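Local coordinates for FBP protein (Leishmania major, PDB 5OEZ), which probably catalyses the magnesium-dependent hydrolysis of fructose 1,6-bisphosphate to fructose 6-phosphate and phosphate, as a gluconeogenic homotetramer that also binds the nucleotide AMP, at residues 230-235 and 329-334; 209-214 and 240-245; 114-119 and 155-160. One frame throughout, in Å; residues are numbered along the deposited sequence.

Contact 1: 230-235 and 329-334; sequences KEYIDY and DLCMAF
Tyr-232 and Tyr-235 on helix 227-238 meet Phe-334 of helix 325-338 in an aromatic cluster between the two helices. The local axes come within 9.2 Å at an angle of 132°, so the helices run roughly against each other but well off antiparallel. No hydrogen bond crosses, and the helices are joined by apolar and ring contacts. The course of Tyr-232 shows how. Its CB rests 3.8 Å from Phe-334 CG, and CG, anti to the backbone N (chi1 164°), continues in the direction of Cys-331. CD1 faces Phe-334 CD1, which lies near the plane of the tyrosine ring, at its edge. One step on, CE1 is 3.6 Å from Cys-331 CA, which sits over one ring face, displaced toward the rim. CE2 lies 3.8 Å from Cys-331 SG over that same face, a sulfur-aromatic contact. CZ then reaches Cys-331 CB at 3.7 Å, and OH, at the tip, is also nearest to that methylene. The cysteine is thus spread across the tyrosine ring from CA to sulfur, and strand 265-268 touches both residues through Ile-265. Phe-334 makes the reciprocal contact: its ring lies flat over the turn bearing Tyr-232, whose CA stands 3.7 Å from the ring centroid in a CH-pi contact, almost on the ring normal. The two rings themselves are oblique, their planes at 58°. At the partly exposed side of the contact, Glu-231 covers Phe-334 with its CB while its carboxylate forms a salt bridge with Arg-337 on the phenylalanine's own helix. Beside it, Tyr-235 CE2 touches Leu-330 CD2 at 4.0 Å, and Tyr-235 CB presses against Phe-334 CZ at 3.4 Å.

Contact 2: 209-214 and 240-245; sequences PKKRSI and KTTRYS
An inverse gamma turn centred on Ser-213 presents its carbonyl oxygen to Ser-245, so that a tight kink leads directly into a parallel beta bridge. Within the turn, Ile-214 N bonds weakly back to Arg-212 O at 2.9 Å. Across the contact, Ser-245 N donates to Ser-213 O at 3.0 Å in a nearly straight bond, 170° at the hydrogen, with the donor tilted 26° from the carbonyl plane. The same oxygen accepts a second bond from a water 2.9 Å away, and that water also lies 3.1 Å from Ser-245 OG, tying the serine's hydroxyl back to the carbonyl its own backbone N-H uses. Ile-214 pairs with Ser-245 at the start of strands 214-216 and 245-246; strand 214-216 lies between 245-246 and 265-268, Ile-214 bonding to Ile-265 on the latter. Sequence just beyond the bridge supplies Arg-247 and Tyr-248, which bind fructose 6-phosphate in its complex, though none is bound here. The Ser-213 side chain meets Tyr-244, Arg-243 and Thr-242. Its CB stands 3.9 Å from the centroid of the Tyr-244 ring, over one face and offset toward the rim, in a CH-pi contact. That ring is tethered at its far end, where Tyr-244 OH hydrogen-bonds Glu-327 of helix 325-338. The same CB packs 3.2 Å from Arg-243 O. With OG anti to its carbonyl carbon (chi1 -60°), the hydroxyl of Ser-213 is turned toward Thr-242, whose methyl CG2 it meets at 3.2 Å. Lys-211 approaches that methyl as well, tip to tip through NZ, at the exposed margin of the contact. At the last residue of the turn, Ile-214 CA makes a CA-H...O contact with Ser-245 O at 3.2 Å.

Contact 3: 114-119 and 155-160; sequences LIFFDP and AVIRML
Phe-116 and Ile-157 form the tight end of this contact, meeting tip to tip between strand 113-121 and helix 150-158. The isoleucine methyl CD1 sits 3.3 Å from Phe-116 CZ and 3.4 Å from Phe-116 CE2, with CG1 following at 3.6 Å from Phe-116 CZ. It is the bend at chi2 (-67°) that places CD1 against this end of the ring, which it approaches obliquely. Met-102 and Leu-314 also pack on Phe-116, and Ile-311 on Ile-157, so residues of loops pack on the pair as well. Packing is easier around Leu-114. Its CD2 alone serves three neighbours, lying 4.0 Å from Val-156 CG1, 4.0 Å from Ile-157 CD1 and, more distantly, 4.4 Å from Leu-160 CD1; Leu-114 and Ile-157 pass each other with their tips pointing opposite ways. The backbones stay well apart, the nearest CA atoms, of Leu-114 and Ile-157, being separated by 9.1 Å, and only side-chain tips bridge the distance, without a hydrogen bond. All five touching residues are buried, whereas Ala-155, Arg-158 and Met-159 occupy the exposed side of the second segment. Leu-114 and Phe-116, two residues apart on the strand, point to the same face of the eight-stranded mixed sheet; Phe-117, on the other face, packs on helix 72-87. A helix is thus set against one face of the sheet by a small apolar patch, with strands 91-96 and 132-140 flanking the strand that carries it. That strand runs on to Asp-118, which binds both manganese ions in the metal-bound enzyme, though none here, and opens the Asp-Pro-Leu-Asp-Gly-Ser sequence, the metal-binding signature of the fructose-1,6-bisphosphatase/inositol monophosphatase superfamily.

Contact 3 closes first along the chain, in the N-terminal domain, before contacts 1 and 2 open in the C-terminal one. Contacts 1 and 2 are neighbours, their centres 13 Å apart, and their segments alternate in sequence: helix 227-238 connects the parallel strands 214-216 and 245-246, a beta-alpha-beta unit, and helix 325-338 packs beside it. They touch where Leu-330 CD2 lies 3.8 Å from Tyr-244 OH. Contact 3 stands apart, with centres about 33 and 36 Å away and no atom nearer than about 21 Å. The three therefore sample both domains, one on the metal-binding sheet, two beside the sheet whose strands and adjoining loops carry residues that bind fructose 6-phosphate.

Contact 1: 230-235 and 329-334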
loop_
_atom_site.group_PDB
_atom_site.type_symbol
_atom_site.label_atom_id
_atom_site.label_comp_id
_atom_site.label_asym_id
_atom_site.label_seq_id
_atom_site.Cartn_x
_atom_site.Cartn_y
_atom_site.Cartn_z
ATOM N N LYS C 230 -40.196 0.038 -24.758
ATOM C CA LYS C 230 -39.896 1.230 -25.555
ATOM C C LYS C 230 -40.746 2.390 -25.087
ATOM O O LYS C 230 -40.259 3.508 -24.950
ATOM C CB LYS C 230 -40.161 0.993 -27.035
ATOM C CG LYS C 230 -39.253 -0.028 -27.687
ATOM C CD LYS C 230 -39.575 -0.117 -29.171
ATOM C CE LYS C 230 -38.728 -1.158 -29.866
ATOM N NZ LYS C 230 -39.265 -1.428 -31.211
ATOM N N GLU C 231 -42.028 2.122 -24.848
ATOM C CA GLU C 231 -42.937 3.169 -24.388
ATOM C C GLU C 231 -42.520 3.742 -23.047
ATOM O O GLU C 231 -42.595 4.945 -22.847
ATOM C CB GLU C 231 -44.377 2.655 -24.333
ATOM C CG GLU C 231 -44.951 2.395 -25.718
ATOM C CD GLU C 231 -46.362 1.819 -25.700
ATOM O OE1 GLU C 231 -47.095 1.960 -24.667
ATOM O OE2 GLU C 231 -46.761 1.266 -26.764
ATOM N N TYR C 232 -42.087 2.875 -22.152
ATOM C CA TYR C 232 -41.625 3.288 -20.833
ATOM C C TYR C 232 -40.412 4.200 -20.951
ATOM O O TYR C 232 -40.356 5.264 -20.332
ATOM C CB TYR C 232 -41.299 2.062 -19.970
ATOM C CG TYR C 232 -40.470 2.349 -18.727
ATOM C CD1 TYR C 232 -40.968 3.140 -17.706
ATOM C CD2 TYR C 232 -39.191 1.818 -18.573
ATOM C CE1 TYR C 232 -40.227 3.385 -16.572
ATOM C CE2 TYR C 232 -38.432 2.076 -17.445
ATOM C CZ TYR C 232 -38.953 2.855 -16.445
ATOM O OH TYR C 232 -38.213 3.096 -15.295
ATOM N N ILE C 233 -39.453 3.787 -21.768
ATOM C CA ILE C 233 -38.245 4.577 -21.958
ATOM C C ILE C 233 -38.579 5.919 -22.626
ATOM O O ILE C 233 -38.084 6.953 -22.181
ATOM C CB ILE C 233 -37.141 3.788 -22.693
ATOM C CG1 ILE C 233 -36.666 2.610 -21.829
ATOM C CG2 ILE C 233 -35.958 4.685 -23.049
ATOM C CD1 ILE C 233 -35.995 2.977 -20.506
ATOM N N ASP C 234 -39.448 5.904 -23.637
ATOM C CA ASP C 234 -39.882 7.149 -24.282
ATOM C C ASP C 234 -40.543 8.108 -23.277
ATOM O O ASP C 234 -40.329 9.319 -23.331
ATOM C CB ASP C 234 -40.818 6.866 -25.464
ATOM C CG ASP C 234 -40.105 6.201 -26.658
ATOM O OD1 ASP C 234 -38.873 5.968 -26.619
ATOM O OD2 ASP C 234 -40.800 5.883 -27.655
ATOM N N TYR C 235 -41.317 7.553 -22.351
ATOM C CA TYR C 235 -41.980 8.345 -21.329
ATOM C C TYR C 235 -40.958 9.024 -20.396
ATOM O O TYR C 235 -41.067 10.212 -20.157
ATOM C CB TYR C 235 -42.941 7.478 -20.514
ATOM C CG TYR C 235 -43.612 8.233 -19.388
ATOM C CD1 TYR C 235 -44.749 9.009 -19.623
ATOM C CD2 TYR C 235 -43.102 8.180 -18.073
ATOM C CE1 TYR C 235 -45.371 9.701 -18.580
ATOM C CE2 TYR C 235 -43.706 8.887 -17.031
ATOM C CZ TYR C 235 -44.831 9.644 -17.289
ATOM O OH TYR C 235 -45.430 10.347 -16.279
ATOM N N ASP C 329 -42.353 0.270 -9.963
ATOM C CA ASP C 329 -43.839 0.299 -10.156
ATOM C C ASP C 329 -44.246 1.034 -11.442
ATOM O O ASP C 329 -45.121 0.570 -12.143
ATOM C CB ASP C 329 -44.577 0.953 -8.974
ATOM C CG ASP C 329 -44.507 0.125 -7.678
ATOM O OD1 ASP C 329 -44.198 -1.085 -7.727
ATOM O OD2 ASP C 329 -44.732 0.709 -6.592
ATOM N N LEU C 330 -43.586 2.156 -11.754
ATOM C CA LEU C 330 -43.888 2.908 -12.968
ATOM C C LEU C 330 -43.556 2.071 -14.205
ATOM O O LEU C 330 -44.333 2.031 -15.142
ATOM C CB LEU C 330 -43.129 4.242 -12.997
ATOM C CG LEU C 330 -43.297 5.123 -14.245
ATOM C CD1 LEU C 330 -44.720 5.619 -14.328
ATOM C CD2 LEU C 330 -42.325 6.297 -14.257
ATOM N N CYS C 331 -42.413 1.390 -14.164
ATOM C CA CYS C 331 -41.978 0.487 -15.224
ATOM C C CYS C 331 -42.980 -0.647 -15.439
ATOM O O CYS C 331 -43.389 -0.919 -16.555
ATOM C CB CYS C 331 -40.592 -0.081 -14.881
ATOM S SG CYS C 331 -39.850 -1.196 -16.086
ATOM N N MET C 332 -43.406 -1.285 -14.356
ATOM C CA MET C 332 -44.380 -2.367 -14.449
ATOM C C MET C 332 -45.753 -1.899 -14.918
ATOM O O MET C 332 -46.513 -2.693 -15.473
ATOM C CB MET C 332 -44.488 -3.124 -13.114
ATOM C CG MET C 332 -43.272 -3.980 -12.783
ATOM S SD MET C 332 -42.772 -5.154 -14.078
ATOM C CE MET C 332 -41.368 -4.320 -14.820
ATOM N N ALA C 333 -46.082 -0.630 -14.684
ATOM C CA ALA C 333 -47.361 -0.080 -15.131
ATOM C C ALA C 333 -47.459 -0.050 -16.648
ATOM O O ALA C 333 -48.543 -0.226 -17.190
ATOM C CB ALA C 333 -47.584 1.307 -14.551
ATOM N N PHE C 334 -46.345 0.204 -17.326
ATOM C CA PHE C 334 -46.322 0.114 -18.785
ATOM C C PHE C 334 -46.505 -1.337 -19.268
ATOM O O PHE C 334 -47.191 -1.577 -20.248
ATOM C CB PHE C 334 -45.043 0.725 -19.368
ATOM C CG PHE C 334 -45.050 2.222 -19.402
ATOM C CD1 PHE C 334 -44.621 2.973 -18.304
ATOM C CD2 PHE C 334 -45.510 2.897 -20.535
ATOM C CE1 PHE C 334 -44.637 4.369 -18.334
ATOM C CE2 PHE C 334 -45.544 4.275 -20.565
ATOM C CZ PHE C 334 -45.097 5.016 -19.461
#

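Contact 2: 209-214 and 240-245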
loop_
_atom_site.group_PDB
_atom_site.type_symbol
_atom_site.label_atom_id
_atom_site.label_comp_id
_atom_site.label_asym_id
_atom_site.label_seq_id
_atom_site.Cartn_x
_atom_site.Cartn_y
_atom_site.Cartn_z
ATOM N N PRO C 209 -33.687 4.892 -1.820
ATOM C CA PRO C 209 -34.839 5.811 -1.841
ATOM C C PRO C 209 -36.044 5.255 -2.619
ATOM O O PRO C 209 -35.852 4.538 -3.586
ATOM C CB PRO C 209 -34.285 7.052 -2.550
ATOM C CG PRO C 209 -32.796 7.001 -2.324
ATOM C CD PRO C 209 -32.436 5.548 -2.263
ATOM N N LYS C 210 -37.255 5.579 -2.177
ATOM C CA LYS C 210 -38.462 5.079 -2.822
ATOM C C LYS C 210 -38.620 5.604 -4.250
ATOM O O LYS C 210 -39.164 4.892 -5.091
ATOM C CB LYS C 210 -39.730 5.333 -1.986
ATOM C CG LYS C 210 -40.149 6.789 -1.872
ATOM C CD LYS C 210 -41.265 6.974 -0.860
ATOM C CE LYS C 210 -41.778 8.416 -0.838
ATOM N NZ LYS C 210 -42.994 8.600 0.009
ATOM N N LYS C 211 -38.159 6.826 -4.518
ATOM C CA LYS C 211 -38.059 7.325 -5.889
ATOM C C LYS C 211 -36.792 8.143 -6.132
ATOM O O LYS C 211 -36.234 8.737 -5.217
ATOM C CB LYS C 211 -39.287 8.145 -6.274
ATOM C CG LYS C 211 -39.475 9.450 -5.514
ATOM C CD LYS C 211 -40.203 10.474 -6.379
ATOM C CE LYS C 211 -39.231 11.166 -7.351
ATOM N NZ LYS C 211 -39.806 11.468 -8.694
ATOM N N ARG C 212 -36.339 8.127 -7.379
ATOM C CA ARG C 212 -35.204 8.911 -7.834
ATOM C C ARG C 212 -35.162 8.851 -9.356
ATOM O O ARG C 212 -35.231 7.763 -9.944
ATOM C CB ARG C 212 -33.889 8.367 -7.263
ATOM C CG ARG C 212 -32.664 9.221 -7.579
ATOM C CD ARG C 212 -32.598 10.486 -6.730
ATOM N NE ARG C 212 -31.562 11.382 -7.256
ATOM C CZ ARG C 212 -30.250 11.308 -7.001
ATOM N NH1 ARG C 212 -29.750 10.388 -6.184
ATOM N NH2 ARG C 212 -29.421 12.180 -7.567
ATOM N N SER C 213 -35.024 9.999 -9.995
ATOM C CA SER C 213 -35.132 10.097 -11.458
ATOM C C SER C 213 -33.837 9.757 -12.213
ATOM O O SER C 213 -33.276 10.600 -12.915
ATOM C CB SER C 213 -35.596 11.498 -11.840
ATOM O OG SER C 213 -36.861 11.766 -11.265
ATOM N N ILE C 214 -33.367 8.522 -12.050
ATOM C CA ILE C 214 -32.208 8.004 -12.769
ATOM C C ILE C 214 -32.587 6.641 -13.313
ATOM O O ILE C 214 -33.118 5.806 -12.575
ATOM C CB ILE C 214 -30.955 7.839 -11.875
ATOM C CG1 ILE C 214 -30.553 9.174 -11.246
ATOM C CG2 ILE C 214 -29.778 7.302 -12.696
ATOM C CD1 ILE C 214 -29.439 9.065 -10.211
ATOM N N LYS C 240 -43.843 15.483 -19.397
ATOM C CA LYS C 240 -43.784 16.920 -19.087
ATOM C C LYS C 240 -43.487 17.223 -17.626
ATOM O O LYS C 240 -43.188 18.355 -17.276
ATOM C CB LYS C 240 -45.104 17.593 -19.456
ATOM C CG LYS C 240 -45.518 17.398 -20.905
ATOM C CD LYS C 240 -44.446 17.805 -21.921
ATOM C CE LYS C 240 -45.013 18.212 -23.296
ATOM N NZ LYS C 240 -44.288 19.312 -24.005
ATOM N N THR C 241 -43.555 16.210 -16.779
ATOM C CA THR C 241 -43.561 16.403 -15.342
ATOM C C THR C 241 -42.208 16.199 -14.651
ATOM O O THR C 241 -41.848 16.984 -13.785
ATOM C CB THR C 241 -44.604 15.459 -14.721
ATOM O OG1 THR C 241 -44.272 14.094 -15.017
ATOM C CG2 THR C 241 -45.981 15.754 -15.295
ATOM N N THR C 242 -41.467 15.162 -15.040
ATOM C CA THR C 242 -40.278 14.715 -14.313
ATOM C C THR C 242 -39.095 14.475 -15.260
ATOM O O THR C 242 -39.176 13.635 -16.155
ATOM C CB THR C 242 -40.582 13.414 -13.541
ATOM O OG1 THR C 242 -41.818 13.549 -12.836
ATOM C CG2 THR C 242 -39.483 13.045 -12.529
ATOM N N ARG C 243 -37.999 15.205 -15.051
ATOM C CA ARG C 243 -36.777 15.022 -15.842
ATOM C C ARG C 243 -35.946 13.880 -15.275
ATOM O O ARG C 243 -35.759 13.805 -14.069
ATOM C CB ARG C 243 -35.946 16.309 -15.876
ATOM C CG ARG C 243 -36.650 17.492 -16.541
ATOM C CD ARG C 243 -36.529 17.497 -18.064
ATOM N NE ARG C 243 -37.126 16.317 -18.692
ATOM C CZ ARG C 243 -38.434 16.095 -18.866
ATOM N NH1 ARG C 243 -39.347 16.976 -18.458
ATOM N NH2 ARG C 243 -38.835 14.961 -19.451
ATOM N N TYR C 244 -35.448 13.010 -16.160
ATOM C CA TYR C 244 -34.657 11.827 -15.796
ATOM C C TYR C 244 -33.228 11.927 -16.336
ATOM O O TYR C 244 -33.026 12.443 -17.421
ATOM C CB TYR C 244 -35.315 10.562 -16.361
ATOM C CG TYR C 244 -36.411 9.997 -15.487
ATOM C CD1 TYR C 244 -37.704 10.527 -15.498
ATOM C CD2 TYR C 244 -36.156 8.922 -14.654
ATOM C CE1 TYR C 244 -38.703 10.004 -14.684
ATOM C CE2 TYR C 244 -37.152 8.381 -13.852
ATOM C CZ TYR C 244 -38.416 8.926 -13.859
ATOM O OH TYR C 244 -39.376 8.360 -13.047
ATOM N N SER C 245 -32.259 11.428 -15.567
ATOM C CA SER C 245 -30.874 11.274 -16.010
ATOM C C SER C 245 -30.617 9.833 -16.356
ATOM O O SER C 245 -31.063 8.943 -15.637
ATOM C CB SER C 245 -29.881 11.627 -14.898
ATOM O OG SER C 245 -29.946 12.979 -14.572
HETATM O O HOH W 1 -31.934 13.014 -12.140
#

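Contact 3: 114-119 and 155-160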
loop_
_atom_site.group_PDB
_atom_site.type_symbol
_atom_site.label_atom_id
_atom_site.label_comp_id
_atom_site.label_asym_id
_atom_site.label_seq_id
_atom_site.Cartn_x
_atom_site.Cartn_y
_atom_site.Cartn_z
ATOM N N LEU C 114 -24.266 -23.961 0.461
ATOM C CA LEU C 114 -24.181 -24.023 -1.000
ATOM C C LEU C 114 -23.907 -22.598 -1.439
ATOM O O LEU C 114 -24.664 -21.706 -1.080
ATOM C CB LEU C 114 -25.500 -24.498 -1.623
ATOM C CG LEU C 114 -25.990 -25.927 -1.315
ATOM C CD1 LEU C 114 -26.731 -25.993 0.000
ATOM C CD2 LEU C 114 -26.897 -26.426 -2.434
ATOM N N ILE C 115 -22.847 -22.375 -2.214
ATOM C CA ILE C 115 -22.500 -21.018 -2.628
ATOM C C ILE C 115 -22.348 -20.945 -4.141
ATOM O O ILE C 115 -21.698 -21.780 -4.758
ATOM C CB ILE C 115 -21.265 -20.465 -1.886
ATOM C CG1 ILE C 115 -20.939 -19.058 -2.374
ATOM C CG2 ILE C 115 -20.050 -21.361 -2.047
ATOM C CD1 ILE C 115 -20.104 -18.257 -1.389
ATOM N N PHE C 116 -23.003 -19.950 -4.725
ATOM C CA PHE C 116 -23.006 -19.737 -6.149
ATOM C C PHE C 116 -22.474 -18.350 -6.349
ATOM O O PHE C 116 -23.004 -17.409 -5.763
ATOM C CB PHE C 116 -24.426 -19.892 -6.696
ATOM C CG PHE C 116 -24.940 -21.274 -6.525
ATOM C CD1 PHE C 116 -24.624 -22.250 -7.449
ATOM C CD2 PHE C 116 -25.670 -21.621 -5.401
ATOM C CE1 PHE C 116 -25.064 -23.556 -7.288
ATOM C CE2 PHE C 116 -26.108 -22.922 -5.224
ATOM C CZ PHE C 116 -25.801 -23.894 -6.166
ATOM N N PHE C 117 -21.427 -18.223 -7.157
ATOM C CA PHE C 117 -20.763 -16.949 -7.292
ATOM C C PHE C 117 -20.368 -16.631 -8.719
ATOM O O PHE C 117 -20.122 -17.518 -9.514
ATOM C CB PHE C 117 -19.543 -16.894 -6.350
ATOM C CG PHE C 117 -18.467 -17.889 -6.685
ATOM C CD1 PHE C 117 -18.519 -19.194 -6.208
ATOM C CD2 PHE C 117 -17.402 -17.520 -7.489
ATOM C CE1 PHE C 117 -17.526 -20.109 -6.538
ATOM C CE2 PHE C 117 -16.420 -18.438 -7.833
ATOM C CZ PHE C 117 -16.484 -19.738 -7.368
ATOM N N ASP C 118 -20.379 -15.339 -9.034
ATOM C CA ASP C 118 -19.777 -14.809 -10.237
ATOM C C ASP C 118 -18.447 -14.167 -9.786
ATOM O O ASP C 118 -18.452 -13.096 -9.186
ATOM C CB ASP C 118 -20.721 -13.791 -10.882
ATOM C CG ASP C 118 -20.182 -13.220 -12.194
ATOM O OD1 ASP C 118 -19.120 -13.663 -12.689
ATOM O OD2 ASP C 118 -20.854 -12.327 -12.760
ATOM N N PRO C 119 -17.301 -14.822 -10.068
ATOM C CA PRO C 119 -16.037 -14.311 -9.512
ATOM C C PRO C 119 -15.614 -12.942 -10.046
ATOM O O PRO C 119 -14.994 -12.176 -9.313
ATOM C CB PRO C 119 -15.013 -15.382 -9.899
ATOM C CG PRO C 119 -15.586 -16.037 -11.106
ATOM C CD PRO C 119 -17.079 -15.986 -10.947
ATOM N N ALA C 155 -30.299 -32.355 -7.829
ATOM C CA ALA C 155 -31.620 -32.533 -7.240
ATOM C C ALA C 155 -31.923 -31.500 -6.161
ATOM O O ALA C 155 -33.031 -30.970 -6.121
ATOM C CB ALA C 155 -31.776 -33.939 -6.681
ATOM N N VAL C 156 -30.937 -31.177 -5.324
ATOM C CA VAL C 156 -31.141 -30.220 -4.231
ATOM C C VAL C 156 -31.499 -28.827 -4.727
ATOM O O VAL C 156 -32.460 -28.229 -4.234
ATOM C CB VAL C 156 -29.931 -30.169 -3.269
ATOM C CG1 VAL C 156 -30.004 -28.979 -2.310
ATOM C CG2 VAL C 156 -29.857 -31.459 -2.473
ATOM N N ILE C 157 -30.747 -28.301 -5.686
ATOM C CA ILE C 157 -31.008 -26.946 -6.181
ATOM C C ILE C 157 -32.384 -26.776 -6.834
ATOM O O ILE C 157 -32.993 -25.704 -6.706
ATOM C CB ILE C 157 -29.830 -26.507 -7.091
ATOM C CG1 ILE C 157 -28.673 -26.029 -6.241
ATOM C CG2 ILE C 157 -30.224 -25.476 -8.114
ATOM C CD1 ILE C 157 -28.958 -24.763 -5.487
ATOM N N ARG C 158 -32.894 -27.827 -7.476
ATOM C CA ARG C 158 -34.277 -27.842 -7.982
ATOM C C ARG C 158 -35.364 -27.677 -6.902
ATOM O O ARG C 158 -36.475 -27.263 -7.209
ATOM C CB ARG C 158 -34.556 -29.113 -8.794
ATOM C CG ARG C 158 -34.019 -29.037 -10.240
ATOM C CD ARG C 158 -33.598 -30.449 -10.664
ATOM N NE ARG C 158 -32.886 -30.648 -11.933
ATOM C CZ ARG C 158 -32.206 -31.756 -12.260
ATOM N NH1 ARG C 158 -32.130 -32.817 -11.453
ATOM N NH2 ARG C 158 -31.580 -31.806 -13.436
ATOM N N MET C 159 -35.056 -28.027 -5.655
ATOM C CA MET C 159 -35.981 -27.823 -4.531
ATOM C C MET C 159 -35.934 -26.410 -3.919
ATOM O O MET C 159 -36.810 -26.070 -3.128
ATOM C CB MET C 159 -35.707 -28.859 -3.431
ATOM C CG MET C 159 -35.920 -30.307 -3.859
ATOM S SD MET C 159 -36.017 -31.453 -2.459
ATOM C CE MET C 159 -34.581 -30.964 -1.516
ATOM N N LEU C 160 -34.942 -25.595 -4.282
ATOM C CA LEU C 160 -34.727 -24.287 -3.643
ATOM C C LEU C 160 -35.297 -23.110 -4.425
ATOM O O LEU C 160 -35.567 -23.217 -5.625
ATOM C CB LEU C 160 -33.230 -24.069 -3.405
ATOM C CG LEU C 160 -32.567 -25.089 -2.466
ATOM C CD1 LEU C 160 -31.062 -24.893 -2.461
ATOM C CD2 LEU C 160 -33.128 -25.007 -1.048
#